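Local coordinates for protein metallo-beta-lactamase (Pseudomonas stutzeri, PDB 4ZEJ) that probably hydrolyses beta-lactams, including antibiotics of that class, to substituted beta-amino acids as a monomeric class B enzyme with two bound zinc ions, at residues 33-38 with 194-199; 42-47 with 71-76; 128-133 with 144-149; 160-165 with 204-209. All coordinates share one frame; numbering follows the deposited sequence.

Overall arrangement
From the N terminus, residues 33-38 lie on a strand of the seven-stranded sheet. Interaction 1 closes only at residues 194-199, making the widest loop, and joins this sheet to the last strand of the five-stranded one. Interactions 2 and 3 both fall within that loop, one after the other. Interaction 2 (42-47 with 71-76) closes a beta-alpha-beta unit in the larger sheet. Interaction 3 (128-133 with 144-149) closes a hairpin in the smaller sheet, and its side chains touch those of interactions 1 and 2. Interaction 4 opens at 160-165 and closes at 204-209, so it crosses interaction 1. It fixes the C-terminal helix to a loop near the zinc site.

Interaction 1: 33-38 with 194-199; sequences NGLVVI and IVIPGH. With ZN (zinc ion), chain C.
Asn-33 reaches across to the backbone of Pro-197 and Gly-198. CG lies anti to the carbonyl carbon (chi1 -56°), which swings the amide over that backbone. Asn-33 CB lies 3.5 Å from Pro-197 O and 3.5 Å from Gly-198 O. Asn-33 CG is equally near both of these oxygens, Pro-197 O and Gly-198 O, at 3.7 Å. At the tip, Asn-33 ND2 gives a hydrogen bond of 2.9 Å to Pro-197 O. The acceptor lies close to the amide plane, but the donor stands 41° above the carbonyl plane. ND2 also hydrogen-bonds Gly-200 O, just past the segment. The Asn-33 backbone adds a bond from Asn-33 N to Gly-198 O, 2.8 Å. Asn-33 therefore grips two successive carbonyls just ahead of a zinc ligand. That ligand is His-199, which binds zinc through NE2, with Asp-80 and Cys-157 on the same ion. Its ND1 is bonded to Ser-31 O. Further along, Leu-35 CD2 meets Ile-196 CD1 tip to tip at 3.7 Å. Phe-154 of strand 152-156 touches both. Strand 30-39 lies between strands 15-24 and 42-46 in the larger sheet. Strand 194-197 borders the smaller sheet, beside strand 152-156.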
loop_
_atom_site.group_PDB
_atom_site.type_symbol
_atom_site.label_atom_id
_atom_site.label_comp_id
_atom_site.label_asym_id
_atom_site.label_seq_id
_atom_site.Cartn_x
_atom_site.Cartn_y
_atom_site.Cartn_z
ATOM N N ASN A 33 1.265 5.453 4.792
ATOM C CA ASN A 33 -0.175 5.372 4.521
ATOM C C ASN A 33 -0.645 3.984 4.141
ATOM O O ASN A 33 0.026 3.278 3.380
ATOM C CB ASN A 33 -0.542 6.275 3.347
ATOM C CG ASN A 33 -0.120 7.714 3.553
ATOM O OD1 ASN A 33 0.007 8.183 4.688
ATOM N ND2 ASN A 33 0.099 8.429 2.456
ATOM N N GLY A 34 -1.818 3.614 4.638
ATOM C CA GLY A 34 -2.559 2.472 4.137
ATOM C C GLY A 34 -4.040 2.793 4.209
ATOM O O GLY A 34 -4.405 3.922 4.561
ATOM N N LEU A 35 -4.883 1.829 3.854
ATOM C CA LEU A 35 -6.334 2.047 3.839
ATOM C C LEU A 35 -7.080 0.998 4.622
ATOM O O LEU A 35 -6.590 -0.132 4.803
ATOM C CB LEU A 35 -6.900 2.022 2.415
ATOM C CG LEU A 35 -6.421 2.984 1.357
ATOM C CD1 LEU A 35 -7.111 2.691 0.028
ATOM C CD2 LEU A 35 -6.679 4.408 1.831
ATOM N N VAL A 36 -8.266 1.380 5.087
ATOM C CA VAL A 36 -9.323 0.410 5.400
ATOM C C VAL A 36 -10.443 0.663 4.400
ATOM O O VAL A 36 -10.931 1.801 4.289
ATOM C CB VAL A 36 -9.873 0.557 6.834
ATOM C CG1 VAL A 36 -10.934 -0.507 7.112
ATOM C CG2 VAL A 36 -8.761 0.464 7.872
ATOM N N VAL A 37 -10.836 -0.390 3.677
ATOM C CA VAL A 37 -11.900 -0.341 2.681
ATOM C C VAL A 37 -13.114 -1.030 3.296
ATOM O O VAL A 37 -13.002 -2.165 3.767
ATOM C CB VAL A 37 -11.476 -1.045 1.371
ATOM C CG1 VAL A 37 -12.620 -1.068 0.356
ATOM C CG2 VAL A 37 -10.242 -0.363 0.772
ATOM N N ILE A 38 -14.255 -0.337 3.294
ATOM C CA ILE A 38 -15.507 -0.859 3.832
ATOM C C ILE A 38 -16.486 -1.128 2.683
ATOM O O ILE A 38 -16.575 -0.358 1.725
ATOM C CB ILE A 38 -16.159 0.135 4.827
ATOM C CG1 ILE A 38 -15.173 0.577 5.922
ATOM C CG2 ILE A 38 -17.409 -0.459 5.460
ATOM C CD1 ILE A 38 -14.652 -0.517 6.817
ATOM N N ILE A 194 -8.959 9.820 -7.274
ATOM C CA ILE A 194 -8.085 10.002 -6.129
ATOM C C ILE A 194 -6.963 8.986 -6.272
ATOM O O ILE A 194 -7.211 7.812 -6.572
ATOM C CB ILE A 194 -8.835 9.796 -4.791
ATOM C CG1 ILE A 194 -9.941 10.851 -4.625
ATOM C CG2 ILE A 194 -7.860 9.793 -3.605
ATOM C CD1 ILE A 194 -10.897 10.608 -3.465
ATOM N N VAL A 195 -5.735 9.450 -6.059
ATOM C CA VAL A 195 -4.578 8.595 -5.976
ATOM C C VAL A 195 -3.920 8.783 -4.618
ATOM O O VAL A 195 -3.681 9.918 -4.176
ATOM C CB VAL A 195 -3.561 8.894 -7.098
ATOM C CG1 VAL A 195 -2.315 8.039 -6.921
ATOM C CG2 VAL A 195 -4.208 8.661 -8.464
ATOM N N ILE A 196 -3.631 7.661 -3.971
ATOM C CA ILE A 196 -3.049 7.647 -2.636
ATOM C C ILE A 196 -1.605 7.107 -2.703
ATOM O O ILE A 196 -1.379 5.959 -3.110
ATOM C CB ILE A 196 -3.959 6.852 -1.663
ATOM C CG1 ILE A 196 -5.357 7.525 -1.684
ATOM C CG2 ILE A 196 -3.342 6.792 -0.255
ATOM C CD1 ILE A 196 -6.392 7.007 -0.752
ATOM N N PRO A 197 -0.615 7.941 -2.311
ATOM C CA PRO A 197 0.775 7.473 -2.252
ATOM C C PRO A 197 1.044 6.699 -0.958
ATOM O O PRO A 197 0.303 6.826 0.012
ATOM C CB PRO A 197 1.574 8.783 -2.265
ATOM C CG PRO A 197 0.706 9.730 -1.514
ATOM C CD PRO A 197 -0.718 9.344 -1.861
ATOM N N GLY A 198 2.121 5.914 -0.954
ATOM C CA GLY A 198 2.571 5.209 0.231
ATOM C C GLY A 198 2.991 6.158 1.343
ATOM O O GLY A 198 2.877 5.828 2.509
ATOM N N HIS A 199 3.486 7.336 0.970
ATOM C CA HIS A 199 3.954 8.341 1.921
ATOM C C HIS A 199 3.535 9.719 1.460
ATOM O O HIS A 199 3.687 10.045 0.293
ATOM C CB HIS A 199 5.478 8.301 2.006
ATOM C CG HIS A 199 6.022 6.956 2.341
ATOM N ND1 HIS A 199 6.074 6.478 3.631
ATOM C CD2 HIS A 199 6.501 5.966 1.552
ATOM C CE1 HIS A 199 6.580 5.261 3.630
ATOM N NE2 HIS A 199 6.857 4.931 2.378
HETATM ZN ZN ZN C . 7.047 2.955 1.545
#

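Interaction 2: 42-47 with 71-76; sequences NAFIVD and GSVSTH. With ZN (zinc ion), chain D.
Ile-45 pairs with Ser-72 in parallel fashion, bonding the residues on either side of it. Ile-45 N donates to Gly-71 O at 2.9 Å, and Val-73 N returns a bond to Ile-45 O at 2.9 Å. Asp-47 N then donates to Val-73 O at 2.7 Å. Ring contacts centre on Phe-44. CG anti to the backbone N (chi1 -157°) lays the ring over the neighbouring strand. One face of the Phe-44 ring lies over the Gly-71 peptide, with Gly-71 O 3.4 Å above its centre. The apolar touch is Phe-44 CE2 to Val-73 CG1 at 3.8 Å. The two strands and helix 52-64 form a beta-alpha-beta unit. The second strand runs out into the HxHxD zinc-binding motif, which begins at His-76. Polar side-chain bonds hold the segment just before it. Both oxygens of Asp-47 use their syn lone pairs on Thr-75: Asp-47 OD1 takes Thr-75 N at 2.7 Å, and Asp-47 OD2 takes Thr-75 OG1 at 2.7 Å. OD2 has a second partner in Arg-81, a salt bridge. The last group is metal bonding. His-76 NE2 holds a zinc ion at 2.2 Å, alongside His-78 and His-138, and a water also binds that zinc.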
loop_
_atom_site.group_PDB
_atom_site.type_symbol
_atom_site.label_atom_id
_atom_site.label_comp_id
_atom_site.label_asym_id
_atom_site.label_seq_id
_atom_site.Cartn_x
_atom_site.Cartn_y
_atom_site.Cartn_z
ATOM N N ASN A 42 -18.380 -5.311 5.734
ATOM C CA ASN A 42 -17.054 -5.946 5.701
ATOM C C ASN A 42 -15.962 -4.886 5.622
ATOM O O ASN A 42 -16.214 -3.806 5.122
ATOM C CB ASN A 42 -16.930 -6.858 4.484
ATOM C CG ASN A 42 -17.958 -7.959 4.477
ATOM O OD1 ASN A 42 -18.144 -8.636 5.480
ATOM N ND2 ASN A 42 -18.641 -8.147 3.347
ATOM N N ALA A 43 -14.770 -5.208 6.139
ATOM C CA ALA A 43 -13.585 -4.347 6.066
ATOM C C ALA A 43 -12.408 -5.137 5.511
ATOM O O ALA A 43 -12.282 -6.337 5.744
ATOM C CB ALA A 43 -13.222 -3.794 7.438
ATOM N N PHE A 44 -11.547 -4.448 4.774
ATOM C CA PHE A 44 -10.322 -5.023 4.269
ATOM C C PHE A 44 -9.211 -3.989 4.417
ATOM O O PHE A 44 -9.418 -2.794 4.147
ATOM C CB PHE A 44 -10.483 -5.454 2.809
ATOM C CG PHE A 44 -9.503 -6.506 2.377
ATOM C CD1 PHE A 44 -9.801 -7.857 2.529
ATOM C CD2 PHE A 44 -8.285 -6.155 1.824
ATOM C CE1 PHE A 44 -8.896 -8.836 2.135
ATOM C CE2 PHE A 44 -7.371 -7.132 1.431
ATOM C CZ PHE A 44 -7.684 -8.469 1.586
ATOM N N ILE A 45 -8.040 -4.453 4.851
ATOM C CA ILE A 45 -6.897 -3.582 5.092
ATOM C C ILE A 45 -5.978 -3.586 3.865
ATOM O O ILE A 45 -5.613 -4.648 3.386
ATOM C CB ILE A 45 -6.119 -4.039 6.365
ATOM C CG1 ILE A 45 -6.982 -3.830 7.623
ATOM C CG2 ILE A 45 -4.806 -3.282 6.505
ATOM C CD1 ILE A 45 -6.519 -4.600 8.839
ATOM N N VAL A 46 -5.607 -2.403 3.367
ATOM C CA VAL A 46 -4.615 -2.265 2.299
ATOM C C VAL A 46 -3.349 -1.706 2.953
ATOM O O VAL A 46 -3.305 -0.527 3.338
ATOM C CB VAL A 46 -5.095 -1.357 1.131
ATOM C CG1 VAL A 46 -4.038 -1.291 0.034
ATOM C CG2 VAL A 46 -6.421 -1.863 0.558
ATOM N N ASP A 47 -2.351 -2.581 3.080
ATOM C CA ASP A 47 -1.090 -2.361 3.796
ATOM C C ASP A 47 -1.236 -2.215 5.312
ATOM O O ASP A 47 -2.127 -1.544 5.807
ATOM C CB ASP A 47 -0.299 -1.202 3.194
ATOM C CG ASP A 47 0.267 -1.540 1.830
ATOM O OD1 ASP A 47 0.650 -2.710 1.605
ATOM O OD2 ASP A 47 0.391 -0.624 0.998
ATOM N N GLY A 71 -9.511 -9.415 5.946
ATOM C CA GLY A 71 -8.070 -9.607 5.826
ATOM C C GLY A 71 -7.313 -8.364 5.405
ATOM O O GLY A 71 -7.859 -7.262 5.422
ATOM N N SER A 72 -6.040 -8.568 5.061
ATOM C CA SER A 72 -5.144 -7.505 4.612
ATOM C C SER A 72 -4.431 -7.912 3.332
ATOM O O SER A 72 -4.223 -9.101 3.092
ATOM C CB SER A 72 -4.091 -7.196 5.674
ATOM O OG SER A 72 -3.153 -8.263 5.798
ATOM N N VAL A 73 -4.043 -6.924 2.529
ATOM C CA VAL A 73 -3.117 -7.148 1.410
ATOM C C VAL A 73 -1.966 -6.165 1.539
ATOM O O VAL A 73 -2.189 -5.023 1.955
ATOM C CB VAL A 73 -3.797 -7.019 0.028
ATOM C CG1 VAL A 73 -4.290 -5.592 -0.252
ATOM C CG2 VAL A 73 -2.854 -7.466 -1.078
ATOM N N SER A 74 -0.748 -6.617 1.219
ATOM C CA SER A 74 0.441 -5.761 1.232
ATOM C C SER A 74 0.916 -5.522 -0.205
ATOM O O SER A 74 0.880 -6.436 -1.037
ATOM C CB SER A 74 1.559 -6.360 2.080
ATOM O OG SER A 74 1.171 -6.436 3.443
ATOM N N THR A 75 1.341 -4.294 -0.491
ATOM C CA THR A 75 1.607 -3.842 -1.870
ATOM C C THR A 75 3.079 -3.904 -2.292
ATOM O O THR A 75 3.380 -3.759 -3.468
ATOM C CB THR A 75 1.036 -2.440 -2.124
ATOM O OG1 THR A 75 1.616 -1.504 -1.210
ATOM C CG2 THR A 75 -0.495 -2.444 -1.955
ATOM N N HIS A 76 3.988 -4.107 -1.340
ATOM C CA HIS A 76 5.332 -4.652 -1.634
ATOM C C HIS A 76 5.921 -5.176 -0.325
ATOM O O HIS A 76 5.267 -5.091 0.702
ATOM C CB HIS A 76 6.270 -3.681 -2.391
ATOM C CG HIS A 76 6.786 -2.540 -1.580
ATOM N ND1 HIS A 76 6.030 -1.421 -1.316
ATOM C CD2 HIS A 76 7.995 -2.315 -1.022
ATOM C CE1 HIS A 76 6.741 -0.571 -0.606
ATOM N NE2 HIS A 76 7.935 -1.088 -0.416
HETATM ZN ZN ZN D . 9.708 0.078 -0.022
HETATM O O HOH W 1 11.602 1.438 0.938
#

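Interaction 3: 128-133 with 144-149; sequences LIEVFY and VVWLPK
Glu-130 and Trp-146 form a hydrogen-bonded antiparallel pair. Glu-130 N donates to Trp-146 O at 2.9 Å, and Trp-146 N returns a bond to Glu-130 O at 2.8 Å. Phe-132 and Val-144 pair in the same way. Glu-130 CG is anti to the carbonyl carbon (chi1 -60°) and the chain runs on extended, which brings OE1 alongside the indole. Glu-130 OE1 lies at the ring edge, 3.4 Å from Trp-146 CD1, with the carboxylate turned 58° from the ring. On the face with Val-131 and Val-145, Ile-129 splits its branches. Ile-129 CG2 meets Val-145 CG1 at 3.6 Å, and Ile-129 CG1 meets Leu-147 CD2 at 3.7 Å. The two strands make a beta hairpin in the five-stranded sheet. At its open end Leu-128 and Ile-129 form a classic beta bulge opposite Leu-124. There a water bridges Leu-128 O (2.7 Å) and Lys-149 N (2.9 Å). Leu-128 CD1 presses on Lys-149 CD at 3.4 Å, a tight approach. Outside this shell, Lys-149 NZ makes a salt bridge to Asp-39. The Trp-146 ring meets that of Tyr-189. Ile-129 packs on Phe-44 and Val-145 on Val-46, both of strand 42-46 in the other sheet.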
loop_
_atom_site.group_PDB
_atom_site.type_symbol
_atom_site.label_atom_id
_atom_site.label_comp_id
_atom_site.label_asym_id
_atom_site.label_seq_id
_atom_site.Cartn_x
_atom_site.Cartn_y
_atom_site.Cartn_z
ATOM N N LEU A 128 -14.363 -6.086 -5.448
ATOM C CA LEU A 128 -14.268 -4.790 -4.757
ATOM C C LEU A 128 -12.851 -4.220 -4.831
ATOM O O LEU A 128 -12.665 -3.007 -4.922
ATOM C CB LEU A 128 -14.665 -4.955 -3.286
ATOM C CG LEU A 128 -14.603 -3.747 -2.347
ATOM C CD1 LEU A 128 -15.685 -2.746 -2.679
ATOM C CD2 LEU A 128 -14.719 -4.187 -0.898
ATOM N N ILE A 129 -11.868 -5.107 -4.765
ATOM C CA ILE A 129 -10.467 -4.727 -4.697
ATOM C C ILE A 129 -9.750 -5.431 -5.838
ATOM O O ILE A 129 -9.796 -6.666 -5.942
ATOM C CB ILE A 129 -9.876 -5.124 -3.330
ATOM C CG1 ILE A 129 -10.482 -4.247 -2.225
ATOM C CG2 ILE A 129 -8.360 -4.980 -3.323
ATOM C CD1 ILE A 129 -10.402 -4.838 -0.839
ATOM N N GLU A 130 -9.127 -4.645 -6.709
ATOM C CA GLU A 130 -8.341 -5.176 -7.805
ATOM C C GLU A 130 -6.873 -4.882 -7.547
ATOM O O GLU A 130 -6.527 -3.763 -7.175
ATOM C CB GLU A 130 -8.797 -4.584 -9.133
ATOM C CG GLU A 130 -10.263 -4.889 -9.438
ATOM C CD GLU A 130 -10.723 -4.434 -10.815
ATOM O OE1 GLU A 130 -9.957 -3.763 -11.539
ATOM O OE2 GLU A 130 -11.873 -4.764 -11.177
ATOM N N VAL A 131 -6.030 -5.889 -7.756
ATOM C CA VAL A 131 -4.570 -5.783 -7.579
ATOM C C VAL A 131 -3.931 -5.901 -8.963
ATOM O O VAL A 131 -4.243 -6.825 -9.713
ATOM C CB VAL A 131 -4.047 -6.884 -6.640
ATOM C CG1 VAL A 131 -2.539 -6.765 -6.423
ATOM C CG2 VAL A 131 -4.780 -6.823 -5.306
ATOM N N PHE A 132 -3.055 -4.954 -9.299
ATOM C CA PHE A 132 -2.442 -4.883 -10.621
ATOM C C PHE A 132 -0.954 -4.617 -10.501
ATOM O O PHE A 132 -0.537 -3.765 -9.720
ATOM C CB PHE A 132 -3.104 -3.768 -11.431
ATOM C CG PHE A 132 -2.474 -3.522 -12.772
ATOM C CD1 PHE A 132 -2.662 -4.420 -13.819
ATOM C CD2 PHE A 132 -1.714 -2.382 -12.997
ATOM C CE1 PHE A 132 -2.096 -4.191 -15.060
ATOM C CE2 PHE A 132 -1.140 -2.147 -14.234
ATOM C CZ PHE A 132 -1.337 -3.049 -15.272
ATOM N N TYR A 133 -0.171 -5.353 -11.285
ATOM C CA TYR A 133 1.267 -5.153 -11.374
ATOM C C TYR A 133 1.558 -4.269 -12.590
ATOM O O TYR A 133 1.362 -4.709 -13.717
ATOM C CB TYR A 133 1.973 -6.503 -11.525
ATOM C CG TYR A 133 3.468 -6.392 -11.611
ATOM C CD1 TYR A 133 4.195 -5.870 -10.547
ATOM C CD2 TYR A 133 4.160 -6.793 -12.746
ATOM C CE1 TYR A 133 5.567 -5.751 -10.605
ATOM C CE2 TYR A 133 5.542 -6.686 -12.812
ATOM C CZ TYR A 133 6.244 -6.175 -11.739
ATOM O OH TYR A 133 7.621 -6.065 -11.802
ATOM N N VAL A 144 -0.251 -2.014 -7.391
ATOM C CA VAL A 144 -1.218 -0.972 -7.067
ATOM C C VAL A 144 -2.578 -1.642 -6.838
ATOM O O VAL A 144 -2.804 -2.782 -7.275
ATOM C CB VAL A 144 -1.264 0.149 -8.146
ATOM C CG1 VAL A 144 0.114 0.770 -8.321
ATOM C CG2 VAL A 144 -1.810 -0.359 -9.472
ATOM N N VAL A 145 -3.443 -0.940 -6.111
ATOM C CA VAL A 145 -4.763 -1.436 -5.719
ATOM C C VAL A 145 -5.792 -0.432 -6.217
ATOM O O VAL A 145 -5.743 0.751 -5.860
ATOM C CB VAL A 145 -4.874 -1.658 -4.183
ATOM C CG1 VAL A 145 -6.298 -2.016 -3.753
ATOM C CG2 VAL A 145 -3.914 -2.738 -3.754
ATOM N N TRP A 146 -6.691 -0.920 -7.068
ATOM C CA TRP A 146 -7.761 -0.130 -7.659
ATOM C C TRP A 146 -9.057 -0.505 -6.980
ATOM O O TRP A 146 -9.344 -1.708 -6.767
ATOM C CB TRP A 146 -7.830 -0.388 -9.173
ATOM C CG TRP A 146 -9.002 0.219 -9.910
ATOM C CD1 TRP A 146 -9.979 -0.462 -10.558
ATOM C CD2 TRP A 146 -9.300 1.615 -10.089
ATOM N NE1 TRP A 146 -10.881 0.412 -11.132
ATOM C CE2 TRP A 146 -10.484 1.694 -10.860
ATOM C CE3 TRP A 146 -8.683 2.803 -9.676
ATOM C CZ2 TRP A 146 -11.064 2.917 -11.225
ATOM C CZ3 TRP A 146 -9.261 4.022 -10.033
ATOM C CH2 TRP A 146 -10.434 4.068 -10.814
ATOM N N LEU A 147 -9.821 0.527 -6.632
ATOM C CA LEU A 147 -11.105 0.382 -5.970
ATOM C C LEU A 147 -12.157 0.912 -6.950
ATOM O O LEU A 147 -12.477 2.103 -6.937
ATOM C CB LEU A 147 -11.100 1.152 -4.648
ATOM C CG LEU A 147 -9.940 0.767 -3.711
ATOM C CD1 LEU A 147 -9.971 1.609 -2.451
ATOM C CD2 LEU A 147 -9.958 -0.710 -3.347
ATOM N N PRO A 148 -12.681 0.027 -7.826
ATOM C CA PRO A 148 -13.580 0.498 -8.894
ATOM C C PRO A 148 -14.834 1.229 -8.415
ATOM O O PRO A 148 -15.292 2.140 -9.100
ATOM C CB PRO A 148 -13.954 -0.789 -9.658
ATOM C CG PRO A 148 -13.490 -1.922 -8.822
ATOM C CD PRO A 148 -12.376 -1.410 -7.963
ATOM N N LYS A 149 -15.360 0.841 -7.254
ATOM C CA LYS A 149 -16.551 1.477 -6.686
ATOM C C LYS A 149 -16.280 2.907 -6.217
ATOM O O LYS A 149 -17.163 3.764 -6.307
ATOM C CB LYS A 149 -17.109 0.645 -5.522
ATOM C CG LYS A 149 -17.569 -0.744 -5.936
ATOM C CD LYS A 149 -18.089 -1.561 -4.760
ATOM C CE LYS A 149 -19.485 -1.167 -4.335
ATOM N NZ LYS A 149 -20.164 -2.303 -3.655
HETATM O O HOH W 2 -14.146 -0.794 -5.186
#

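Interaction 4: 160-165 with 204-209; sequences RSLDSE and DIALLK
Leu-162 lies across Leu-207 at about a right angle. Leu-162 CG touches Leu-207 CD1 at 3.7 Å. CG is anti to the carbonyl carbon (chi1 -69°), and the branch beyond it reaches the first turn of the helix. There Leu-162 CD2 lies 3.7 Å from Ala-206 O and 4.1 Å from Ala-206 CB. Leu-207 CG sits 3.6 Å from Arg-160 O, with Leu-207 CB and CD2 almost as near to that oxygen. CD2 also reaches Ser-161 CA. No hydrogen bond joins the two segments, so the contact rests on these van der Waals touches.

Each side is shaped by its own bonds. Ser-161 to Ser-164 form a type I beta turn, closed by Ser-164 N on Ser-161 O. Ser-161 OG donates to Asp-163 OD1 at 2.7 Å and meets that oxygen nearly end-on. On the helix side, Asp-204 OD1 accepts from Ala-206 N at 3.0 Å, a capping bond made from above the carboxylate plane. Polar links to the rest of the helix lie just beyond: Arg-160 N bonds Thr-211 OG1, and Ser-164 O bonds His-210 NE2. Arg-160 NE turns instead to Gly-166 O. The nearest atoms of the Arg-160 and His-199 side chains are about 5 Å apart, and a zinc ion is about 7 Å from the Arg-160 side chain.

Leu-208, on the same helix, packs against helix 175-188. The arrangement is a helix with a capping aspartate in the lead-in, its Leu-207 packed beside a type I turn, in the loop that follows the zinc ligand Cys-157 in this metallo-beta-lactamase fold.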
loop_
_atom_site.group_PDB
_atom_site.type_symbol
_atom_site.label_atom_id
_atom_site.label_comp_id
_atom_site.label_asym_id
_atom_site.label_seq_id
_atom_site.Cartn_x
_atom_site.Cartn_y
_atom_site.Cartn_z
ATOM N N ARG A 160 4.702 8.581 -5.731
ATOM C CA ARG A 160 5.213 9.629 -4.859
ATOM C C ARG A 160 4.217 10.779 -4.731
ATOM O O ARG A 160 3.441 11.065 -5.662
ATOM C CB ARG A 160 6.548 10.167 -5.392
ATOM C CG ARG A 160 7.596 9.093 -5.633
ATOM C CD ARG A 160 8.115 8.499 -4.343
ATOM N NE ARG A 160 8.870 9.516 -3.600
ATOM C CZ ARG A 160 9.260 9.409 -2.339
ATOM N NH1 ARG A 160 8.980 8.313 -1.601
ATOM N NH2 ARG A 160 9.942 10.408 -1.815
ATOM N N SER A 161 4.263 11.447 -3.579
ATOM C CA SER A 161 3.460 12.651 -3.349
ATOM C C SER A 161 3.952 13.813 -4.227
ATOM O O SER A 161 5.093 13.807 -4.673
ATOM C CB SER A 161 3.529 13.083 -1.884
ATOM O OG SER A 161 4.869 13.355 -1.508
ATOM N N LEU A 162 3.100 14.813 -4.431
ATOM C CA LEU A 162 3.442 15.968 -5.293
ATOM C C LEU A 162 4.571 16.820 -4.727
ATOM O O LEU A 162 5.351 17.416 -5.483
ATOM C CB LEU A 162 2.227 16.857 -5.585
ATOM C CG LEU A 162 1.112 16.312 -6.463
ATOM C CD1 LEU A 162 0.045 17.384 -6.629
ATOM C CD2 LEU A 162 1.598 15.837 -7.819
ATOM N N ASP A 163 4.703 16.850 -3.406
ATOM C CA ASP A 163 5.796 17.619 -2.801
ATOM C C ASP A 163 7.123 16.833 -2.763
ATOM O O ASP A 163 8.117 17.344 -2.249
ATOM C CB ASP A 163 5.402 18.128 -1.412
ATOM C CG ASP A 163 5.472 17.059 -0.338
ATOM O OD1 ASP A 163 5.301 15.859 -0.628
ATOM O OD2 ASP A 163 5.703 17.437 0.822
ATOM N N SER A 164 7.151 15.602 -3.274
ATOM C CA SER A 164 8.394 14.818 -3.276
ATOM C C SER A 164 9.390 15.412 -4.261
ATOM O O SER A 164 9.035 15.697 -5.427
ATOM C CB SER A 164 8.158 13.351 -3.628
ATOM O OG SER A 164 7.366 12.731 -2.647
ATOM N N GLU A 165 10.626 15.574 -3.793
ATOM C CA GLU A 165 11.734 16.072 -4.613
ATOM C C GLU A 165 12.444 14.938 -5.356
ATOM O O GLU A 165 13.236 15.192 -6.258
ATOM C CB GLU A 165 12.746 16.809 -3.721
ATOM C CG GLU A 165 12.189 18.096 -3.116
ATOM C CD GLU A 165 12.971 18.614 -1.920
ATOM O OE1 GLU A 165 14.109 18.142 -1.674
ATOM O OE2 GLU A 165 12.445 19.507 -1.208
ATOM N N ASP A 204 -4.799 13.630 -6.860
ATOM C CA ASP A 204 -5.469 13.047 -8.023
ATOM C C ASP A 204 -4.432 12.355 -8.913
ATOM O O ASP A 204 -3.306 12.060 -8.451
ATOM C CB ASP A 204 -6.346 14.110 -8.734
ATOM C CG ASP A 204 -5.551 15.188 -9.443
ATOM O OD1 ASP A 204 -4.309 15.215 -9.356
ATOM O OD2 ASP A 204 -6.187 16.041 -10.099
ATOM N N ILE A 205 -4.791 12.102 -10.176
ATOM C CA ILE A 205 -3.913 11.388 -11.088
ATOM C C ILE A 205 -2.577 12.133 -11.322
ATOM O O ILE A 205 -1.601 11.511 -11.745
ATOM C CB ILE A 205 -4.665 10.975 -12.388
ATOM C CG1 ILE A 205 -4.174 9.611 -12.900
ATOM C CG2 ILE A 205 -4.603 12.072 -13.440
ATOM C CD1 ILE A 205 -5.041 9.011 -13.973
ATOM N N ALA A 206 -2.532 13.439 -11.025
ATOM C CA ALA A 206 -1.281 14.214 -11.036
ATOM C C ALA A 206 -0.118 13.534 -10.313
ATOM O O ALA A 206 1.031 13.670 -10.741
ATOM C CB ALA A 206 -1.501 15.605 -10.463
ATOM N N LEU A 207 -0.397 12.801 -9.230
ATOM C CA LEU A 207 0.673 12.091 -8.519
ATOM C C LEU A 207 1.395 11.098 -9.430
ATOM O O LEU A 207 2.613 10.964 -9.347
ATOM C CB LEU A 207 0.161 11.383 -7.259
ATOM C CG LEU A 207 0.090 12.260 -6.022
ATOM C CD1 LEU A 207 -0.999 13.288 -6.146
ATOM C CD2 LEU A 207 -0.145 11.383 -4.788
ATOM N N LEU A 208 0.657 10.398 -10.277
ATOM C CA LEU A 208 1.283 9.462 -11.236
ATOM C C LEU A 208 2.108 10.189 -12.300
ATOM O O LEU A 208 3.190 9.726 -12.670
ATOM C CB LEU A 208 0.244 8.542 -11.899
ATOM C CG LEU A 208 -0.048 7.215 -11.210
ATOM C CD1 LEU A 208 -1.276 6.578 -11.849
ATOM C CD2 LEU A 208 1.154 6.289 -11.361
ATOM N N LYS A 209 1.622 11.340 -12.770
ATOM C CA LYS A 209 2.380 12.146 -13.755
ATOM C C LYS A 209 3.683 12.694 -13.151
ATOM O O LYS A 209 4.719 12.712 -13.808
ATOM C CB LYS A 209 1.530 13.291 -14.306
ATOM C CG LYS A 209 0.191 12.765 -14.833
ATOM C CD LYS A 209 -0.489 13.678 -15.778
ATOM C CE LYS A 209 0.072 13.537 -17.177
ATOM N NZ LYS A 209 -0.596 14.539 -18.018
#